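Local coordinates for protein peroxisomal catalase A (Saccharomyces cerevisiae, PDB 1A4E) that breaks down hydrogen peroxide to water and oxygen, using a heme cofactor, and so probably shields the yeast cell from peroxide made by peroxisomal oxidases, at residues Thr283-Gln288 with Phe429-Asn434; Asn434-Leu439 with Arg474-Leu479; Gly61-Phe66 with Phe309-Gln314. All coordinates share one frame; numbering follows the deposited sequence.

Contact 1: Thr283-Gln288 with Phe429-Asn434; sequences TKVWPQ and FVQARN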
loop_
_atom_site.group_PDB
_atom_site.type_symbol
_atom_site.label_atom_id
_atom_site.label_comp_id
_atom_site.label_asym_id
_atom_site.label_seq_id
_atom_site.Cartn_x
_atom_site.Cartn_y
_atom_site.Cartn_z
ATOM N N THR B 283 -16.500 12.813 29.896
ATOM C CA THR B 283 -15.760 13.158 31.100
ATOM C C THR B 283 -16.569 13.016 32.395
ATOM O O THR B 283 -16.066 13.294 33.480
ATOM C CB THR B 283 -15.223 14.589 30.932
ATOM O OG1 THR B 283 -16.343 15.450 30.923
ATOM C CG2 THR B 283 -14.422 14.768 29.645
ATOM N N LYS B 284 -17.803 12.511 32.325
ATOM C CA LYS B 284 -18.662 12.353 33.487
ATOM C C LYS B 284 -18.989 10.900 33.782
ATOM O O LYS B 284 -19.204 10.109 32.865
ATOM C CB LYS B 284 -19.991 13.077 33.286
ATOM C CG LYS B 284 -19.940 14.568 32.985
ATOM C CD LYS B 284 -19.483 15.400 34.173
ATOM C CE LYS B 284 -19.464 16.858 33.756
ATOM N NZ LYS B 284 -18.383 17.097 32.824
ATOM N N VAL B 285 -19.025 10.536 35.069
ATOM C CA VAL B 285 -19.470 9.220 35.499
ATOM C C VAL B 285 -20.840 9.372 36.139
ATOM O O VAL B 285 -21.220 10.437 36.622
ATOM C CB VAL B 285 -18.516 8.567 36.539
ATOM C CG1 VAL B 285 -17.177 8.398 35.864
ATOM C CG2 VAL B 285 -18.333 9.400 37.797
ATOM N N TRP B 286 -21.606 8.291 36.077
ATOM C CA TRP B 286 -22.923 8.201 36.681
ATOM C C TRP B 286 -22.762 7.715 38.118
ATOM O O TRP B 286 -22.015 6.760 38.369
ATOM C CB TRP B 286 -23.811 7.204 35.933
ATOM C CG TRP B 286 -24.126 7.499 34.468
ATOM C CD1 TRP B 286 -23.748 8.651 33.813
ATOM C CD2 TRP B 286 -24.830 6.646 33.662
ATOM N NE1 TRP B 286 -24.212 8.522 32.595
ATOM C CE2 TRP B 286 -24.858 7.357 32.454
ATOM C CE3 TRP B 286 -25.441 5.395 33.772
ATOM C CZ2 TRP B 286 -25.500 6.824 31.339
ATOM C CZ3 TRP B 286 -26.086 4.861 32.655
ATOM C CH2 TRP B 286 -26.116 5.573 31.453
ATOM N N PRO B 287 -23.434 8.328 39.099
ATOM C CA PRO B 287 -23.358 7.954 40.517
ATOM C C PRO B 287 -23.918 6.555 40.763
ATOM O O PRO B 287 -24.986 6.205 40.255
ATOM C CB PRO B 287 -24.140 9.038 41.222
ATOM C CG PRO B 287 -24.292 10.150 40.199
ATOM C CD PRO B 287 -24.417 9.387 38.893
ATOM N N GLN B 288 -23.186 5.717 41.501
ATOM C CA GLN B 288 -23.646 4.356 41.765
ATOM C C GLN B 288 -24.700 4.195 42.856
ATOM O O GLN B 288 -25.305 3.127 42.979
ATOM C CB GLN B 288 -22.448 3.478 42.098
ATOM C CG GLN B 288 -21.647 3.237 40.834
ATOM C CD GLN B 288 -20.418 2.375 41.023
ATOM O OE1 GLN B 288 -20.342 1.510 41.896
ATOM N NE2 GLN B 288 -19.429 2.597 40.169
ATOM N N PHE B 429 -15.501 20.396 37.008
ATOM C CA PHE B 429 -14.478 20.209 38.024
ATOM C C PHE B 429 -15.001 19.458 39.238
ATOM O O PHE B 429 -14.207 18.895 39.991
ATOM C CB PHE B 429 -13.922 21.562 38.473
ATOM C CG PHE B 429 -12.972 22.166 37.447
ATOM C CD1 PHE B 429 -13.472 22.880 36.355
ATOM C CD2 PHE B 429 -11.593 21.972 37.582
ATOM C CE1 PHE B 429 -12.593 23.385 35.397
ATOM C CE2 PHE B 429 -10.720 22.483 36.619
ATOM C CZ PHE B 429 -11.220 23.190 35.528
ATOM N N VAL B 430 -16.330 19.399 39.407
ATOM C CA VAL B 430 -16.972 18.732 40.535
ATOM C C VAL B 430 -16.522 17.288 40.739
ATOM O O VAL B 430 -16.026 16.951 41.813
ATOM C CB VAL B 430 -18.520 18.820 40.333
ATOM C CG1 VAL B 430 -19.313 17.889 41.238
ATOM C CG2 VAL B 430 -18.962 20.197 40.763
ATOM N N GLN B 431 -16.652 16.436 39.716
ATOM C CA GLN B 431 -16.286 15.025 39.819
ATOM C C GLN B 431 -14.807 14.752 40.001
ATOM O O GLN B 431 -14.438 13.749 40.609
ATOM C CB GLN B 431 -16.775 14.276 38.597
ATOM C CG GLN B 431 -18.295 14.249 38.567
ATOM C CD GLN B 431 -18.878 13.376 37.476
ATOM O OE1 GLN B 431 -18.151 12.777 36.689
ATOM N NE2 GLN B 431 -20.203 13.272 37.394
ATOM N N ALA B 432 -13.946 15.645 39.502
ATOM C CA ALA B 432 -12.514 15.526 39.728
ATOM C C ALA B 432 -12.226 15.708 41.216
ATOM O O ALA B 432 -11.419 14.993 41.809
ATOM C CB ALA B 432 -11.776 16.600 38.951
ATOM N N ARG B 433 -12.967 16.638 41.832
ATOM C CA ARG B 433 -12.825 16.931 43.246
ATOM C C ARG B 433 -13.382 15.828 44.143
ATOM O O ARG B 433 -12.759 15.504 45.156
ATOM C CB ARG B 433 -13.516 18.249 43.531
ATOM C CG ARG B 433 -13.107 18.821 44.873
ATOM C CD ARG B 433 -13.836 20.120 45.093
ATOM N NE ARG B 433 -13.514 21.073 44.050
ATOM C CZ ARG B 433 -14.462 21.766 43.430
ATOM N NH1 ARG B 433 -15.757 21.625 43.724
ATOM N NH2 ARG B 433 -14.086 22.622 42.494
ATOM N N ASN B 434 -14.522 15.220 43.802
ATOM C CA ASN B 434 -15.033 14.116 44.626
ATOM C C ASN B 434 -14.151 12.878 44.448
ATOM O O ASN B 434 -14.098 12.054 45.350
ATOM C CB ASN B 434 -16.466 13.777 44.214
ATOM C CG ASN B 434 -17.429 14.951 44.384
ATOM O OD1 ASN B 434 -17.606 15.447 45.495
ATOM N ND2 ASN B 434 -18.073 15.433 43.336
#
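T283 skirts the contact: its carbonyl O stays 3.9 Å from Q431 OE1, another acceptor, and instead takes a hydrogen bond from H177, while its hydroxyl OG1 is bonded to D281. At K284 the approach tightens, with CA 3.3 Å from Q431 OE1. The lysine chain crosses the glutamine at about a right angle, laying CD 3.9 Å from Q431 CD. A bend at CB-CG (chi2 -70°) and another near the tip carry NZ onward to salt bridges with D281 and D428, leaving the methylenes to pack. These residues belong to the loop between helix 269-274 and strand 294-303 of the catalase β-barrel, whereas Q431 projects from the first turn of helix 430-440, which opens the C-terminal helical domain; the contact thus ties barrel to helices. V285 supplies the polar grip. Its N donates to Q431 OE1 at 2.9 Å and 165°, in the carbonyl plane and on a lone pair. In return Q431 NE2 gives a weak bond to V285 O (3.1 Å, 132°). Glutamine suits this place because one flat amide offers acceptor and donor together. With an alanine here, V285 N and O would probably both lose their partner on the helix, and a gap would open beside the K284 methylenes. V285 CG2 adds apolar cover, 4.0 Å from Q431 CD.

Contact 2: Asn434-Leu439 with Arg474-Leu479; sequences NLYRVL and RVDKGL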
loop_
_atom_site.group_PDB
_atom_site.type_symbol
_atom_site.label_atom_id
_atom_site.label_comp_id
_atom_site.label_asym_id
_atom_site.label_seq_id
_atom_site.Cartn_x
_atom_site.Cartn_y
_atom_site.Cartn_z
ATOM N N ASN B 434 -14.522 15.220 43.802
ATOM C CA ASN B 434 -15.033 14.116 44.626
ATOM C C ASN B 434 -14.151 12.878 44.448
ATOM O O ASN B 434 -14.098 12.054 45.350
ATOM C CB ASN B 434 -16.466 13.777 44.214
ATOM C CG ASN B 434 -17.429 14.951 44.384
ATOM O OD1 ASN B 434 -17.606 15.447 45.495
ATOM N ND2 ASN B 434 -18.073 15.433 43.336
ATOM N N LEU B 435 -13.418 12.782 43.321
ATOM C CA LEU B 435 -12.452 11.706 43.100
ATOM C C LEU B 435 -11.267 11.927 44.038
ATOM O O LEU B 435 -10.752 10.957 44.595
ATOM C CB LEU B 435 -11.983 11.699 41.615
ATOM C CG LEU B 435 -11.012 10.671 40.972
ATOM C CD1 LEU B 435 -9.571 11.112 41.155
ATOM C CD2 LEU B 435 -11.253 9.297 41.573
ATOM N N TYR B 436 -10.847 13.192 44.233
ATOM C CA TYR B 436 -9.766 13.527 45.150
ATOM C C TYR B 436 -10.122 13.131 46.583
ATOM O O TYR B 436 -9.281 12.598 47.309
ATOM C CB TYR B 436 -9.473 15.033 45.091
ATOM C CG TYR B 436 -8.252 15.430 45.917
ATOM C CD1 TYR B 436 -7.011 14.843 45.651
ATOM C CD2 TYR B 436 -8.371 16.374 46.942
ATOM C CE1 TYR B 436 -5.891 15.192 46.405
ATOM C CE2 TYR B 436 -7.251 16.724 47.699
ATOM C CZ TYR B 436 -6.022 16.129 47.423
ATOM O OH TYR B 436 -4.911 16.486 48.152
ATOM N N ARG B 437 -11.386 13.356 46.972
ATOM C CA ARG B 437 -11.891 12.972 48.283
ATOM C C ARG B 437 -11.950 11.457 48.448
ATOM O O ARG B 437 -11.655 10.960 49.537
ATOM C CB ARG B 437 -13.280 13.564 48.493
ATOM C CG ARG B 437 -13.213 15.079 48.553
ATOM C CD ARG B 437 -14.604 15.671 48.604
ATOM N NE ARG B 437 -14.535 17.122 48.536
ATOM C CZ ARG B 437 -15.526 17.858 48.015
ATOM N NH1 ARG B 437 -16.638 17.308 47.523
ATOM N NH2 ARG B 437 -15.397 19.184 47.984
ATOM N N VAL B 438 -12.290 10.711 47.378
ATOM C CA VAL B 438 -12.313 9.246 47.403
ATOM C C VAL B 438 -10.885 8.724 47.537
ATOM O O VAL B 438 -10.662 7.672 48.140
ATOM C CB VAL B 438 -12.984 8.696 46.104
ATOM C CG1 VAL B 438 -12.919 7.175 45.996
ATOM C CG2 VAL B 438 -14.463 9.037 46.164
ATOM N N LEU B 439 -9.903 9.468 47.010
ATOM C CA LEU B 439 -8.504 9.110 47.168
ATOM C C LEU B 439 -8.042 9.338 48.602
ATOM O O LEU B 439 -7.096 8.688 49.046
ATOM C CB LEU B 439 -7.627 9.934 46.237
ATOM C CG LEU B 439 -7.649 9.658 44.748
ATOM C CD1 LEU B 439 -6.718 10.639 44.061
ATOM C CD2 LEU B 439 -7.202 8.238 44.463
ATOM N N ARG B 474 -8.067 24.744 41.310
ATOM C CA ARG B 474 -9.492 24.789 41.079
ATOM C C ARG B 474 -10.171 23.496 41.535
ATOM O O ARG B 474 -11.389 23.449 41.714
ATOM C CB ARG B 474 -9.678 25.067 39.601
ATOM C CG ARG B 474 -11.057 25.588 39.302
ATOM C CD ARG B 474 -11.069 26.290 37.972
ATOM N NE ARG B 474 -12.452 26.494 37.576
ATOM C CZ ARG B 474 -12.796 26.688 36.301
ATOM N NH1 ARG B 474 -11.888 26.712 35.321
ATOM N NH2 ARG B 474 -14.088 26.816 35.997
ATOM N N VAL B 475 -9.388 22.434 41.767
ATOM C CA VAL B 475 -9.898 21.184 42.317
ATOM C C VAL B 475 -9.738 21.242 43.835
ATOM O O VAL B 475 -10.677 20.987 44.586
ATOM C CB VAL B 475 -9.106 19.984 41.734
ATOM C CG1 VAL B 475 -9.566 18.657 42.336
ATOM C CG2 VAL B 475 -9.332 19.948 40.231
ATOM N N ASP B 476 -8.530 21.598 44.282
ATOM C CA ASP B 476 -8.177 21.678 45.693
ATOM C C ASP B 476 -6.887 22.487 45.797
ATOM O O ASP B 476 -5.881 22.172 45.157
ATOM C CB ASP B 476 -7.966 20.267 46.256
ATOM C CG ASP B 476 -7.791 20.208 47.766
ATOM O OD1 ASP B 476 -8.786 20.075 48.471
ATOM O OD2 ASP B 476 -6.662 20.272 48.242
ATOM N N LYS B 477 -6.904 23.554 46.605
ATOM C CA LYS B 477 -5.732 24.400 46.767
ATOM C C LYS B 477 -4.592 23.724 47.503
ATOM O O LYS B 477 -3.436 24.052 47.256
ATOM C CB LYS B 477 -6.147 25.682 47.478
ATOM C CG LYS B 477 -6.700 26.661 46.438
ATOM C CD LYS B 477 -8.010 27.372 46.794
ATOM C CE LYS B 477 -7.891 28.264 48.027
ATOM N NZ LYS B 477 -9.083 29.072 48.199
ATOM N N GLY B 478 -4.905 22.747 48.364
ATOM C CA GLY B 478 -3.894 21.983 49.084
ATOM C C GLY B 478 -3.142 21.029 48.160
ATOM O O GLY B 478 -1.955 20.757 48.357
ATOM N N LEU B 479 -3.868 20.539 47.138
ATOM C CA LEU B 479 -3.347 19.651 46.104
ATOM C C LEU B 479 -2.360 20.447 45.259
ATOM O O LEU B 479 -1.251 19.988 44.993
ATOM C CB LEU B 479 -4.473 19.163 45.198
ATOM C CG LEU B 479 -4.475 17.847 44.424
ATOM C CD1 LEU B 479 -5.275 18.130 43.171
ATOM C CD2 LEU B 479 -3.096 17.334 44.048
#
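Apolar packing comes first: L479 sets its branch carbon over one face of the Y436 ring in a CH-pi contact, CG lying 4.0 Å from the ring centroid and 29° off the normal. L479 CG comes nearest to Y436 CE1, at 3.6 Å. Y436 reaches across because its CG stands anti to the backbone N (chi1 -174°), which brings the ring over to 474-479. L449 of helix 445-457 touches both Y436 and L479, and M180 also packs on the tyrosine. Helix 430-440 opens the C-terminal helical domain of the catalase and helix 477-487 closes it, so this ring joins the domain's first helix to the start of its last. The second kind of contact is carboxylate against ring: D476 CG sits 3.5 Å from Y436 CE2, the two planes 48° apart. No hydrogen bond spans the segments. Polar work is done locally instead: D476 is the N-cap of helix 477-487, its OD2 accepting a weak bond from L479 N (3.0 Å). Aspartate fits there because its short carboxylate can reach a first-turn N-H, and its charge would probably interact favourably with the positive end of the helix dipole.

Contact 3: Gly61-Phe66 with Phe309-Gln314; sequences GAFGYF and FAQVEQ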
loop_
_atom_site.group_PDB
_atom_site.type_symbol
_atom_site.label_atom_id
_atom_site.label_comp_id
_atom_site.label_asym_id
_atom_site.label_seq_id
_atom_site.Cartn_x
_atom_site.Cartn_y
_atom_site.Cartn_z
ATOM N N GLY B 61 -2.302 -9.862 24.172
ATOM C CA GLY B 61 -3.641 -10.401 24.008
ATOM C C GLY B 61 -3.774 -11.850 24.422
ATOM O O GLY B 61 -2.790 -12.540 24.669
ATOM N N ALA B 62 -5.022 -12.313 24.487
ATOM C CA ALA B 62 -5.354 -13.677 24.861
ATOM C C ALA B 62 -6.796 -13.971 24.492
ATOM O O ALA B 62 -7.604 -13.060 24.344
ATOM C CB ALA B 62 -5.224 -13.891 26.361
ATOM N N PHE B 63 -7.100 -15.254 24.285
ATOM C CA PHE B 63 -8.444 -15.733 23.990
ATOM C C PHE B 63 -9.091 -16.247 25.266
ATOM O O PHE B 63 -8.410 -16.594 26.230
ATOM C CB PHE B 63 -8.430 -16.886 22.976
ATOM C CG PHE B 63 -7.918 -16.489 21.599
ATOM C CD1 PHE B 63 -8.800 -15.930 20.664
ATOM C CD2 PHE B 63 -6.570 -16.686 21.270
ATOM C CE1 PHE B 63 -8.329 -15.561 19.400
ATOM C CE2 PHE B 63 -6.109 -16.314 20.005
ATOM C CZ PHE B 63 -6.988 -15.756 19.072
ATOM N N GLY B 64 -10.423 -16.291 25.258
ATOM C CA GLY B 64 -11.195 -16.792 26.375
ATOM C C GLY B 64 -12.658 -16.866 26.018
ATOM O O GLY B 64 -13.013 -17.165 24.881
ATOM N N TYR B 65 -13.525 -16.605 26.996
ATOM C CA TYR B 65 -14.961 -16.610 26.759
ATOM C C TYR B 65 -15.697 -15.676 27.707
ATOM O O TYR B 65 -15.196 -15.290 28.762
ATOM C CB TYR B 65 -15.543 -18.029 26.920
ATOM C CG TYR B 65 -15.380 -18.659 28.301
ATOM C CD1 TYR B 65 -14.234 -19.400 28.607
ATOM C CD2 TYR B 65 -16.375 -18.479 29.273
ATOM C CE1 TYR B 65 -14.078 -19.957 29.877
ATOM C CE2 TYR B 65 -16.224 -19.033 30.544
ATOM C CZ TYR B 65 -15.075 -19.767 30.834
ATOM O OH TYR B 65 -14.927 -20.308 32.091
ATOM N N PHE B 66 -16.898 -15.304 27.275
ATOM C CA PHE B 66 -17.839 -14.562 28.077
ATOM C C PHE B 66 -18.921 -15.577 28.432
ATOM O O PHE B 66 -19.365 -16.344 27.580
ATOM C CB PHE B 66 -18.454 -13.413 27.281
ATOM C CG PHE B 66 -19.606 -12.715 28.005
ATOM C CD1 PHE B 66 -19.348 -11.769 29.006
ATOM C CD2 PHE B 66 -20.928 -13.038 27.683
ATOM C CE1 PHE B 66 -20.409 -11.152 29.675
ATOM C CE2 PHE B 66 -21.982 -12.416 28.358
ATOM C CZ PHE B 66 -21.726 -11.477 29.355
ATOM N N PHE B 309 1.844 -12.175 15.992
ATOM C CA PHE B 309 1.599 -11.322 14.839
ATOM C C PHE B 309 0.253 -11.579 14.182
ATOM O O PHE B 309 -0.533 -10.659 13.968
ATOM C CB PHE B 309 2.699 -11.499 13.769
ATOM C CG PHE B 309 2.468 -10.606 12.548
ATOM C CD1 PHE B 309 2.925 -9.283 12.566
ATOM C CD2 PHE B 309 1.758 -11.086 11.434
ATOM C CE1 PHE B 309 2.661 -8.441 11.484
ATOM C CE2 PHE B 309 1.497 -10.239 10.361
ATOM C CZ PHE B 309 1.949 -8.923 10.385
ATOM N N ALA B 310 -0.005 -12.839 13.865
ATOM C CA ALA B 310 -1.208 -13.207 13.149
ATOM C C ALA B 310 -2.502 -13.005 13.920
ATOM O O ALA B 310 -3.523 -12.617 13.348
ATOM C CB ALA B 310 -1.103 -14.660 12.741
ATOM N N GLN B 311 -2.444 -13.207 15.239
ATOM C CA GLN B 311 -3.639 -13.147 16.053
ATOM C C GLN B 311 -3.870 -11.903 16.884
ATOM O O GLN B 311 -5.019 -11.544 17.132
ATOM C CB GLN B 311 -3.657 -14.376 16.954
ATOM C CG GLN B 311 -3.807 -15.611 16.088
ATOM C CD GLN B 311 -3.706 -16.903 16.854
ATOM O OE1 GLN B 311 -4.642 -17.695 16.902
ATOM N NE2 GLN B 311 -2.557 -17.148 17.471
ATOM N N VAL B 312 -2.805 -11.229 17.313
ATOM C CA VAL B 312 -2.923 -10.059 18.170
ATOM C C VAL B 312 -2.593 -8.798 17.384
ATOM O O VAL B 312 -3.364 -7.835 17.372
ATOM C CB VAL B 312 -1.969 -10.219 19.389
ATOM C CG1 VAL B 312 -2.116 -9.057 20.350
ATOM C CG2 VAL B 312 -2.321 -11.479 20.149
ATOM N N GLU B 313 -1.452 -8.802 16.697
ATOM C CA GLU B 313 -1.045 -7.647 15.924
ATOM C C GLU B 313 -1.973 -7.404 14.739
ATOM O O GLU B 313 -2.271 -6.256 14.408
ATOM C CB GLU B 313 0.396 -7.860 15.470
ATOM C CG GLU B 313 1.053 -6.617 14.877
ATOM C CD GLU B 313 1.181 -5.412 15.807
ATOM O OE1 GLU B 313 1.251 -5.553 17.028
ATOM O OE2 GLU B 313 1.243 -4.305 15.294
ATOM N N GLN B 314 -2.479 -8.468 14.110
ATOM C CA GLN B 314 -3.426 -8.312 13.022
ATOM C C GLN B 314 -4.883 -8.152 13.461
ATOM O O GLN B 314 -5.775 -7.977 12.625
ATOM C CB GLN B 314 -3.324 -9.501 12.086
ATOM C CG GLN B 314 -2.059 -9.460 11.249
ATOM C CD GLN B 314 -2.125 -10.373 10.037
ATOM O OE1 GLN B 314 -1.864 -9.956 8.907
ATOM N NE2 GLN B 314 -2.482 -11.640 10.228
#
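F63 and Q311 meet at about a right angle, the end of the aromatic ring against the amide end of the glutamine. F63 leaves the strand with its CG beside the backbone N (chi1 -65°), a setting that swings CE2 and CZ round to the helix although its first bond does not aim there; phenylalanine suits the place because its long, flat ring spans the distance from strand to helix. Q311 CD comes to 4.0 Å from F63 CE2 and 4.1 Å from CZ, and ring and amide planes are inclined by 51°, so the groups are neither stacked flat nor perpendicular. The long glutamine chain runs extended beyond CG, which carries its amide out to the ring, while Q311 CB closes the base of the contact at 4.2 Å from F63 CZ. V312 turns CG1 anti to its backbone N (chi1 -177°) and rests it on the bare backbone of G61, 3.9 Å from N and 4.2 Å from CA, a spot that a small branched methyl fits. With no side chain on G61, the CA atoms of G61 and V312 can come within 5.9 Å; a β-carbon on G61 would stand only about 3.2 Å from V312 CG1, hence the glycine. Strand 59-68 lies in the catalase β-barrel between strands 87-95 and 294-303, and short helix 308-313 follows the latter closely in the chain. That helix ends in a wider pi-type turn, Q314 N bonding to F309 O. V312 O accepts a hydrogen bond from R53, and Q314 reaches N377 of a second subunit. Across the two segments no hydrogen bond or salt bridge forms, which implies that strand and helix are matched by shape and van der Waals contact.

Contacts 1 and 2 are neighbours, their centres about 12 Å apart, and follow one another along helix 430-440, sharing N434. They also touch: R433 probably donates from NE to V475 O and from NH2 to R474 O, both at 2.9 Å, while F429 packs on R474 and V475. Contact 3 lies across the chain's centre from both, about 34 Å from contact 1 and about 39 Å from contact 2 between centres. Contacts 1 and 3 come closer to the active site: the side chain of T283 is about 9 Å from a bound heme, and that of V312 about 7 Å from one and about 11 Å from that of catalytic H56. Contact 2 is remote from these sites.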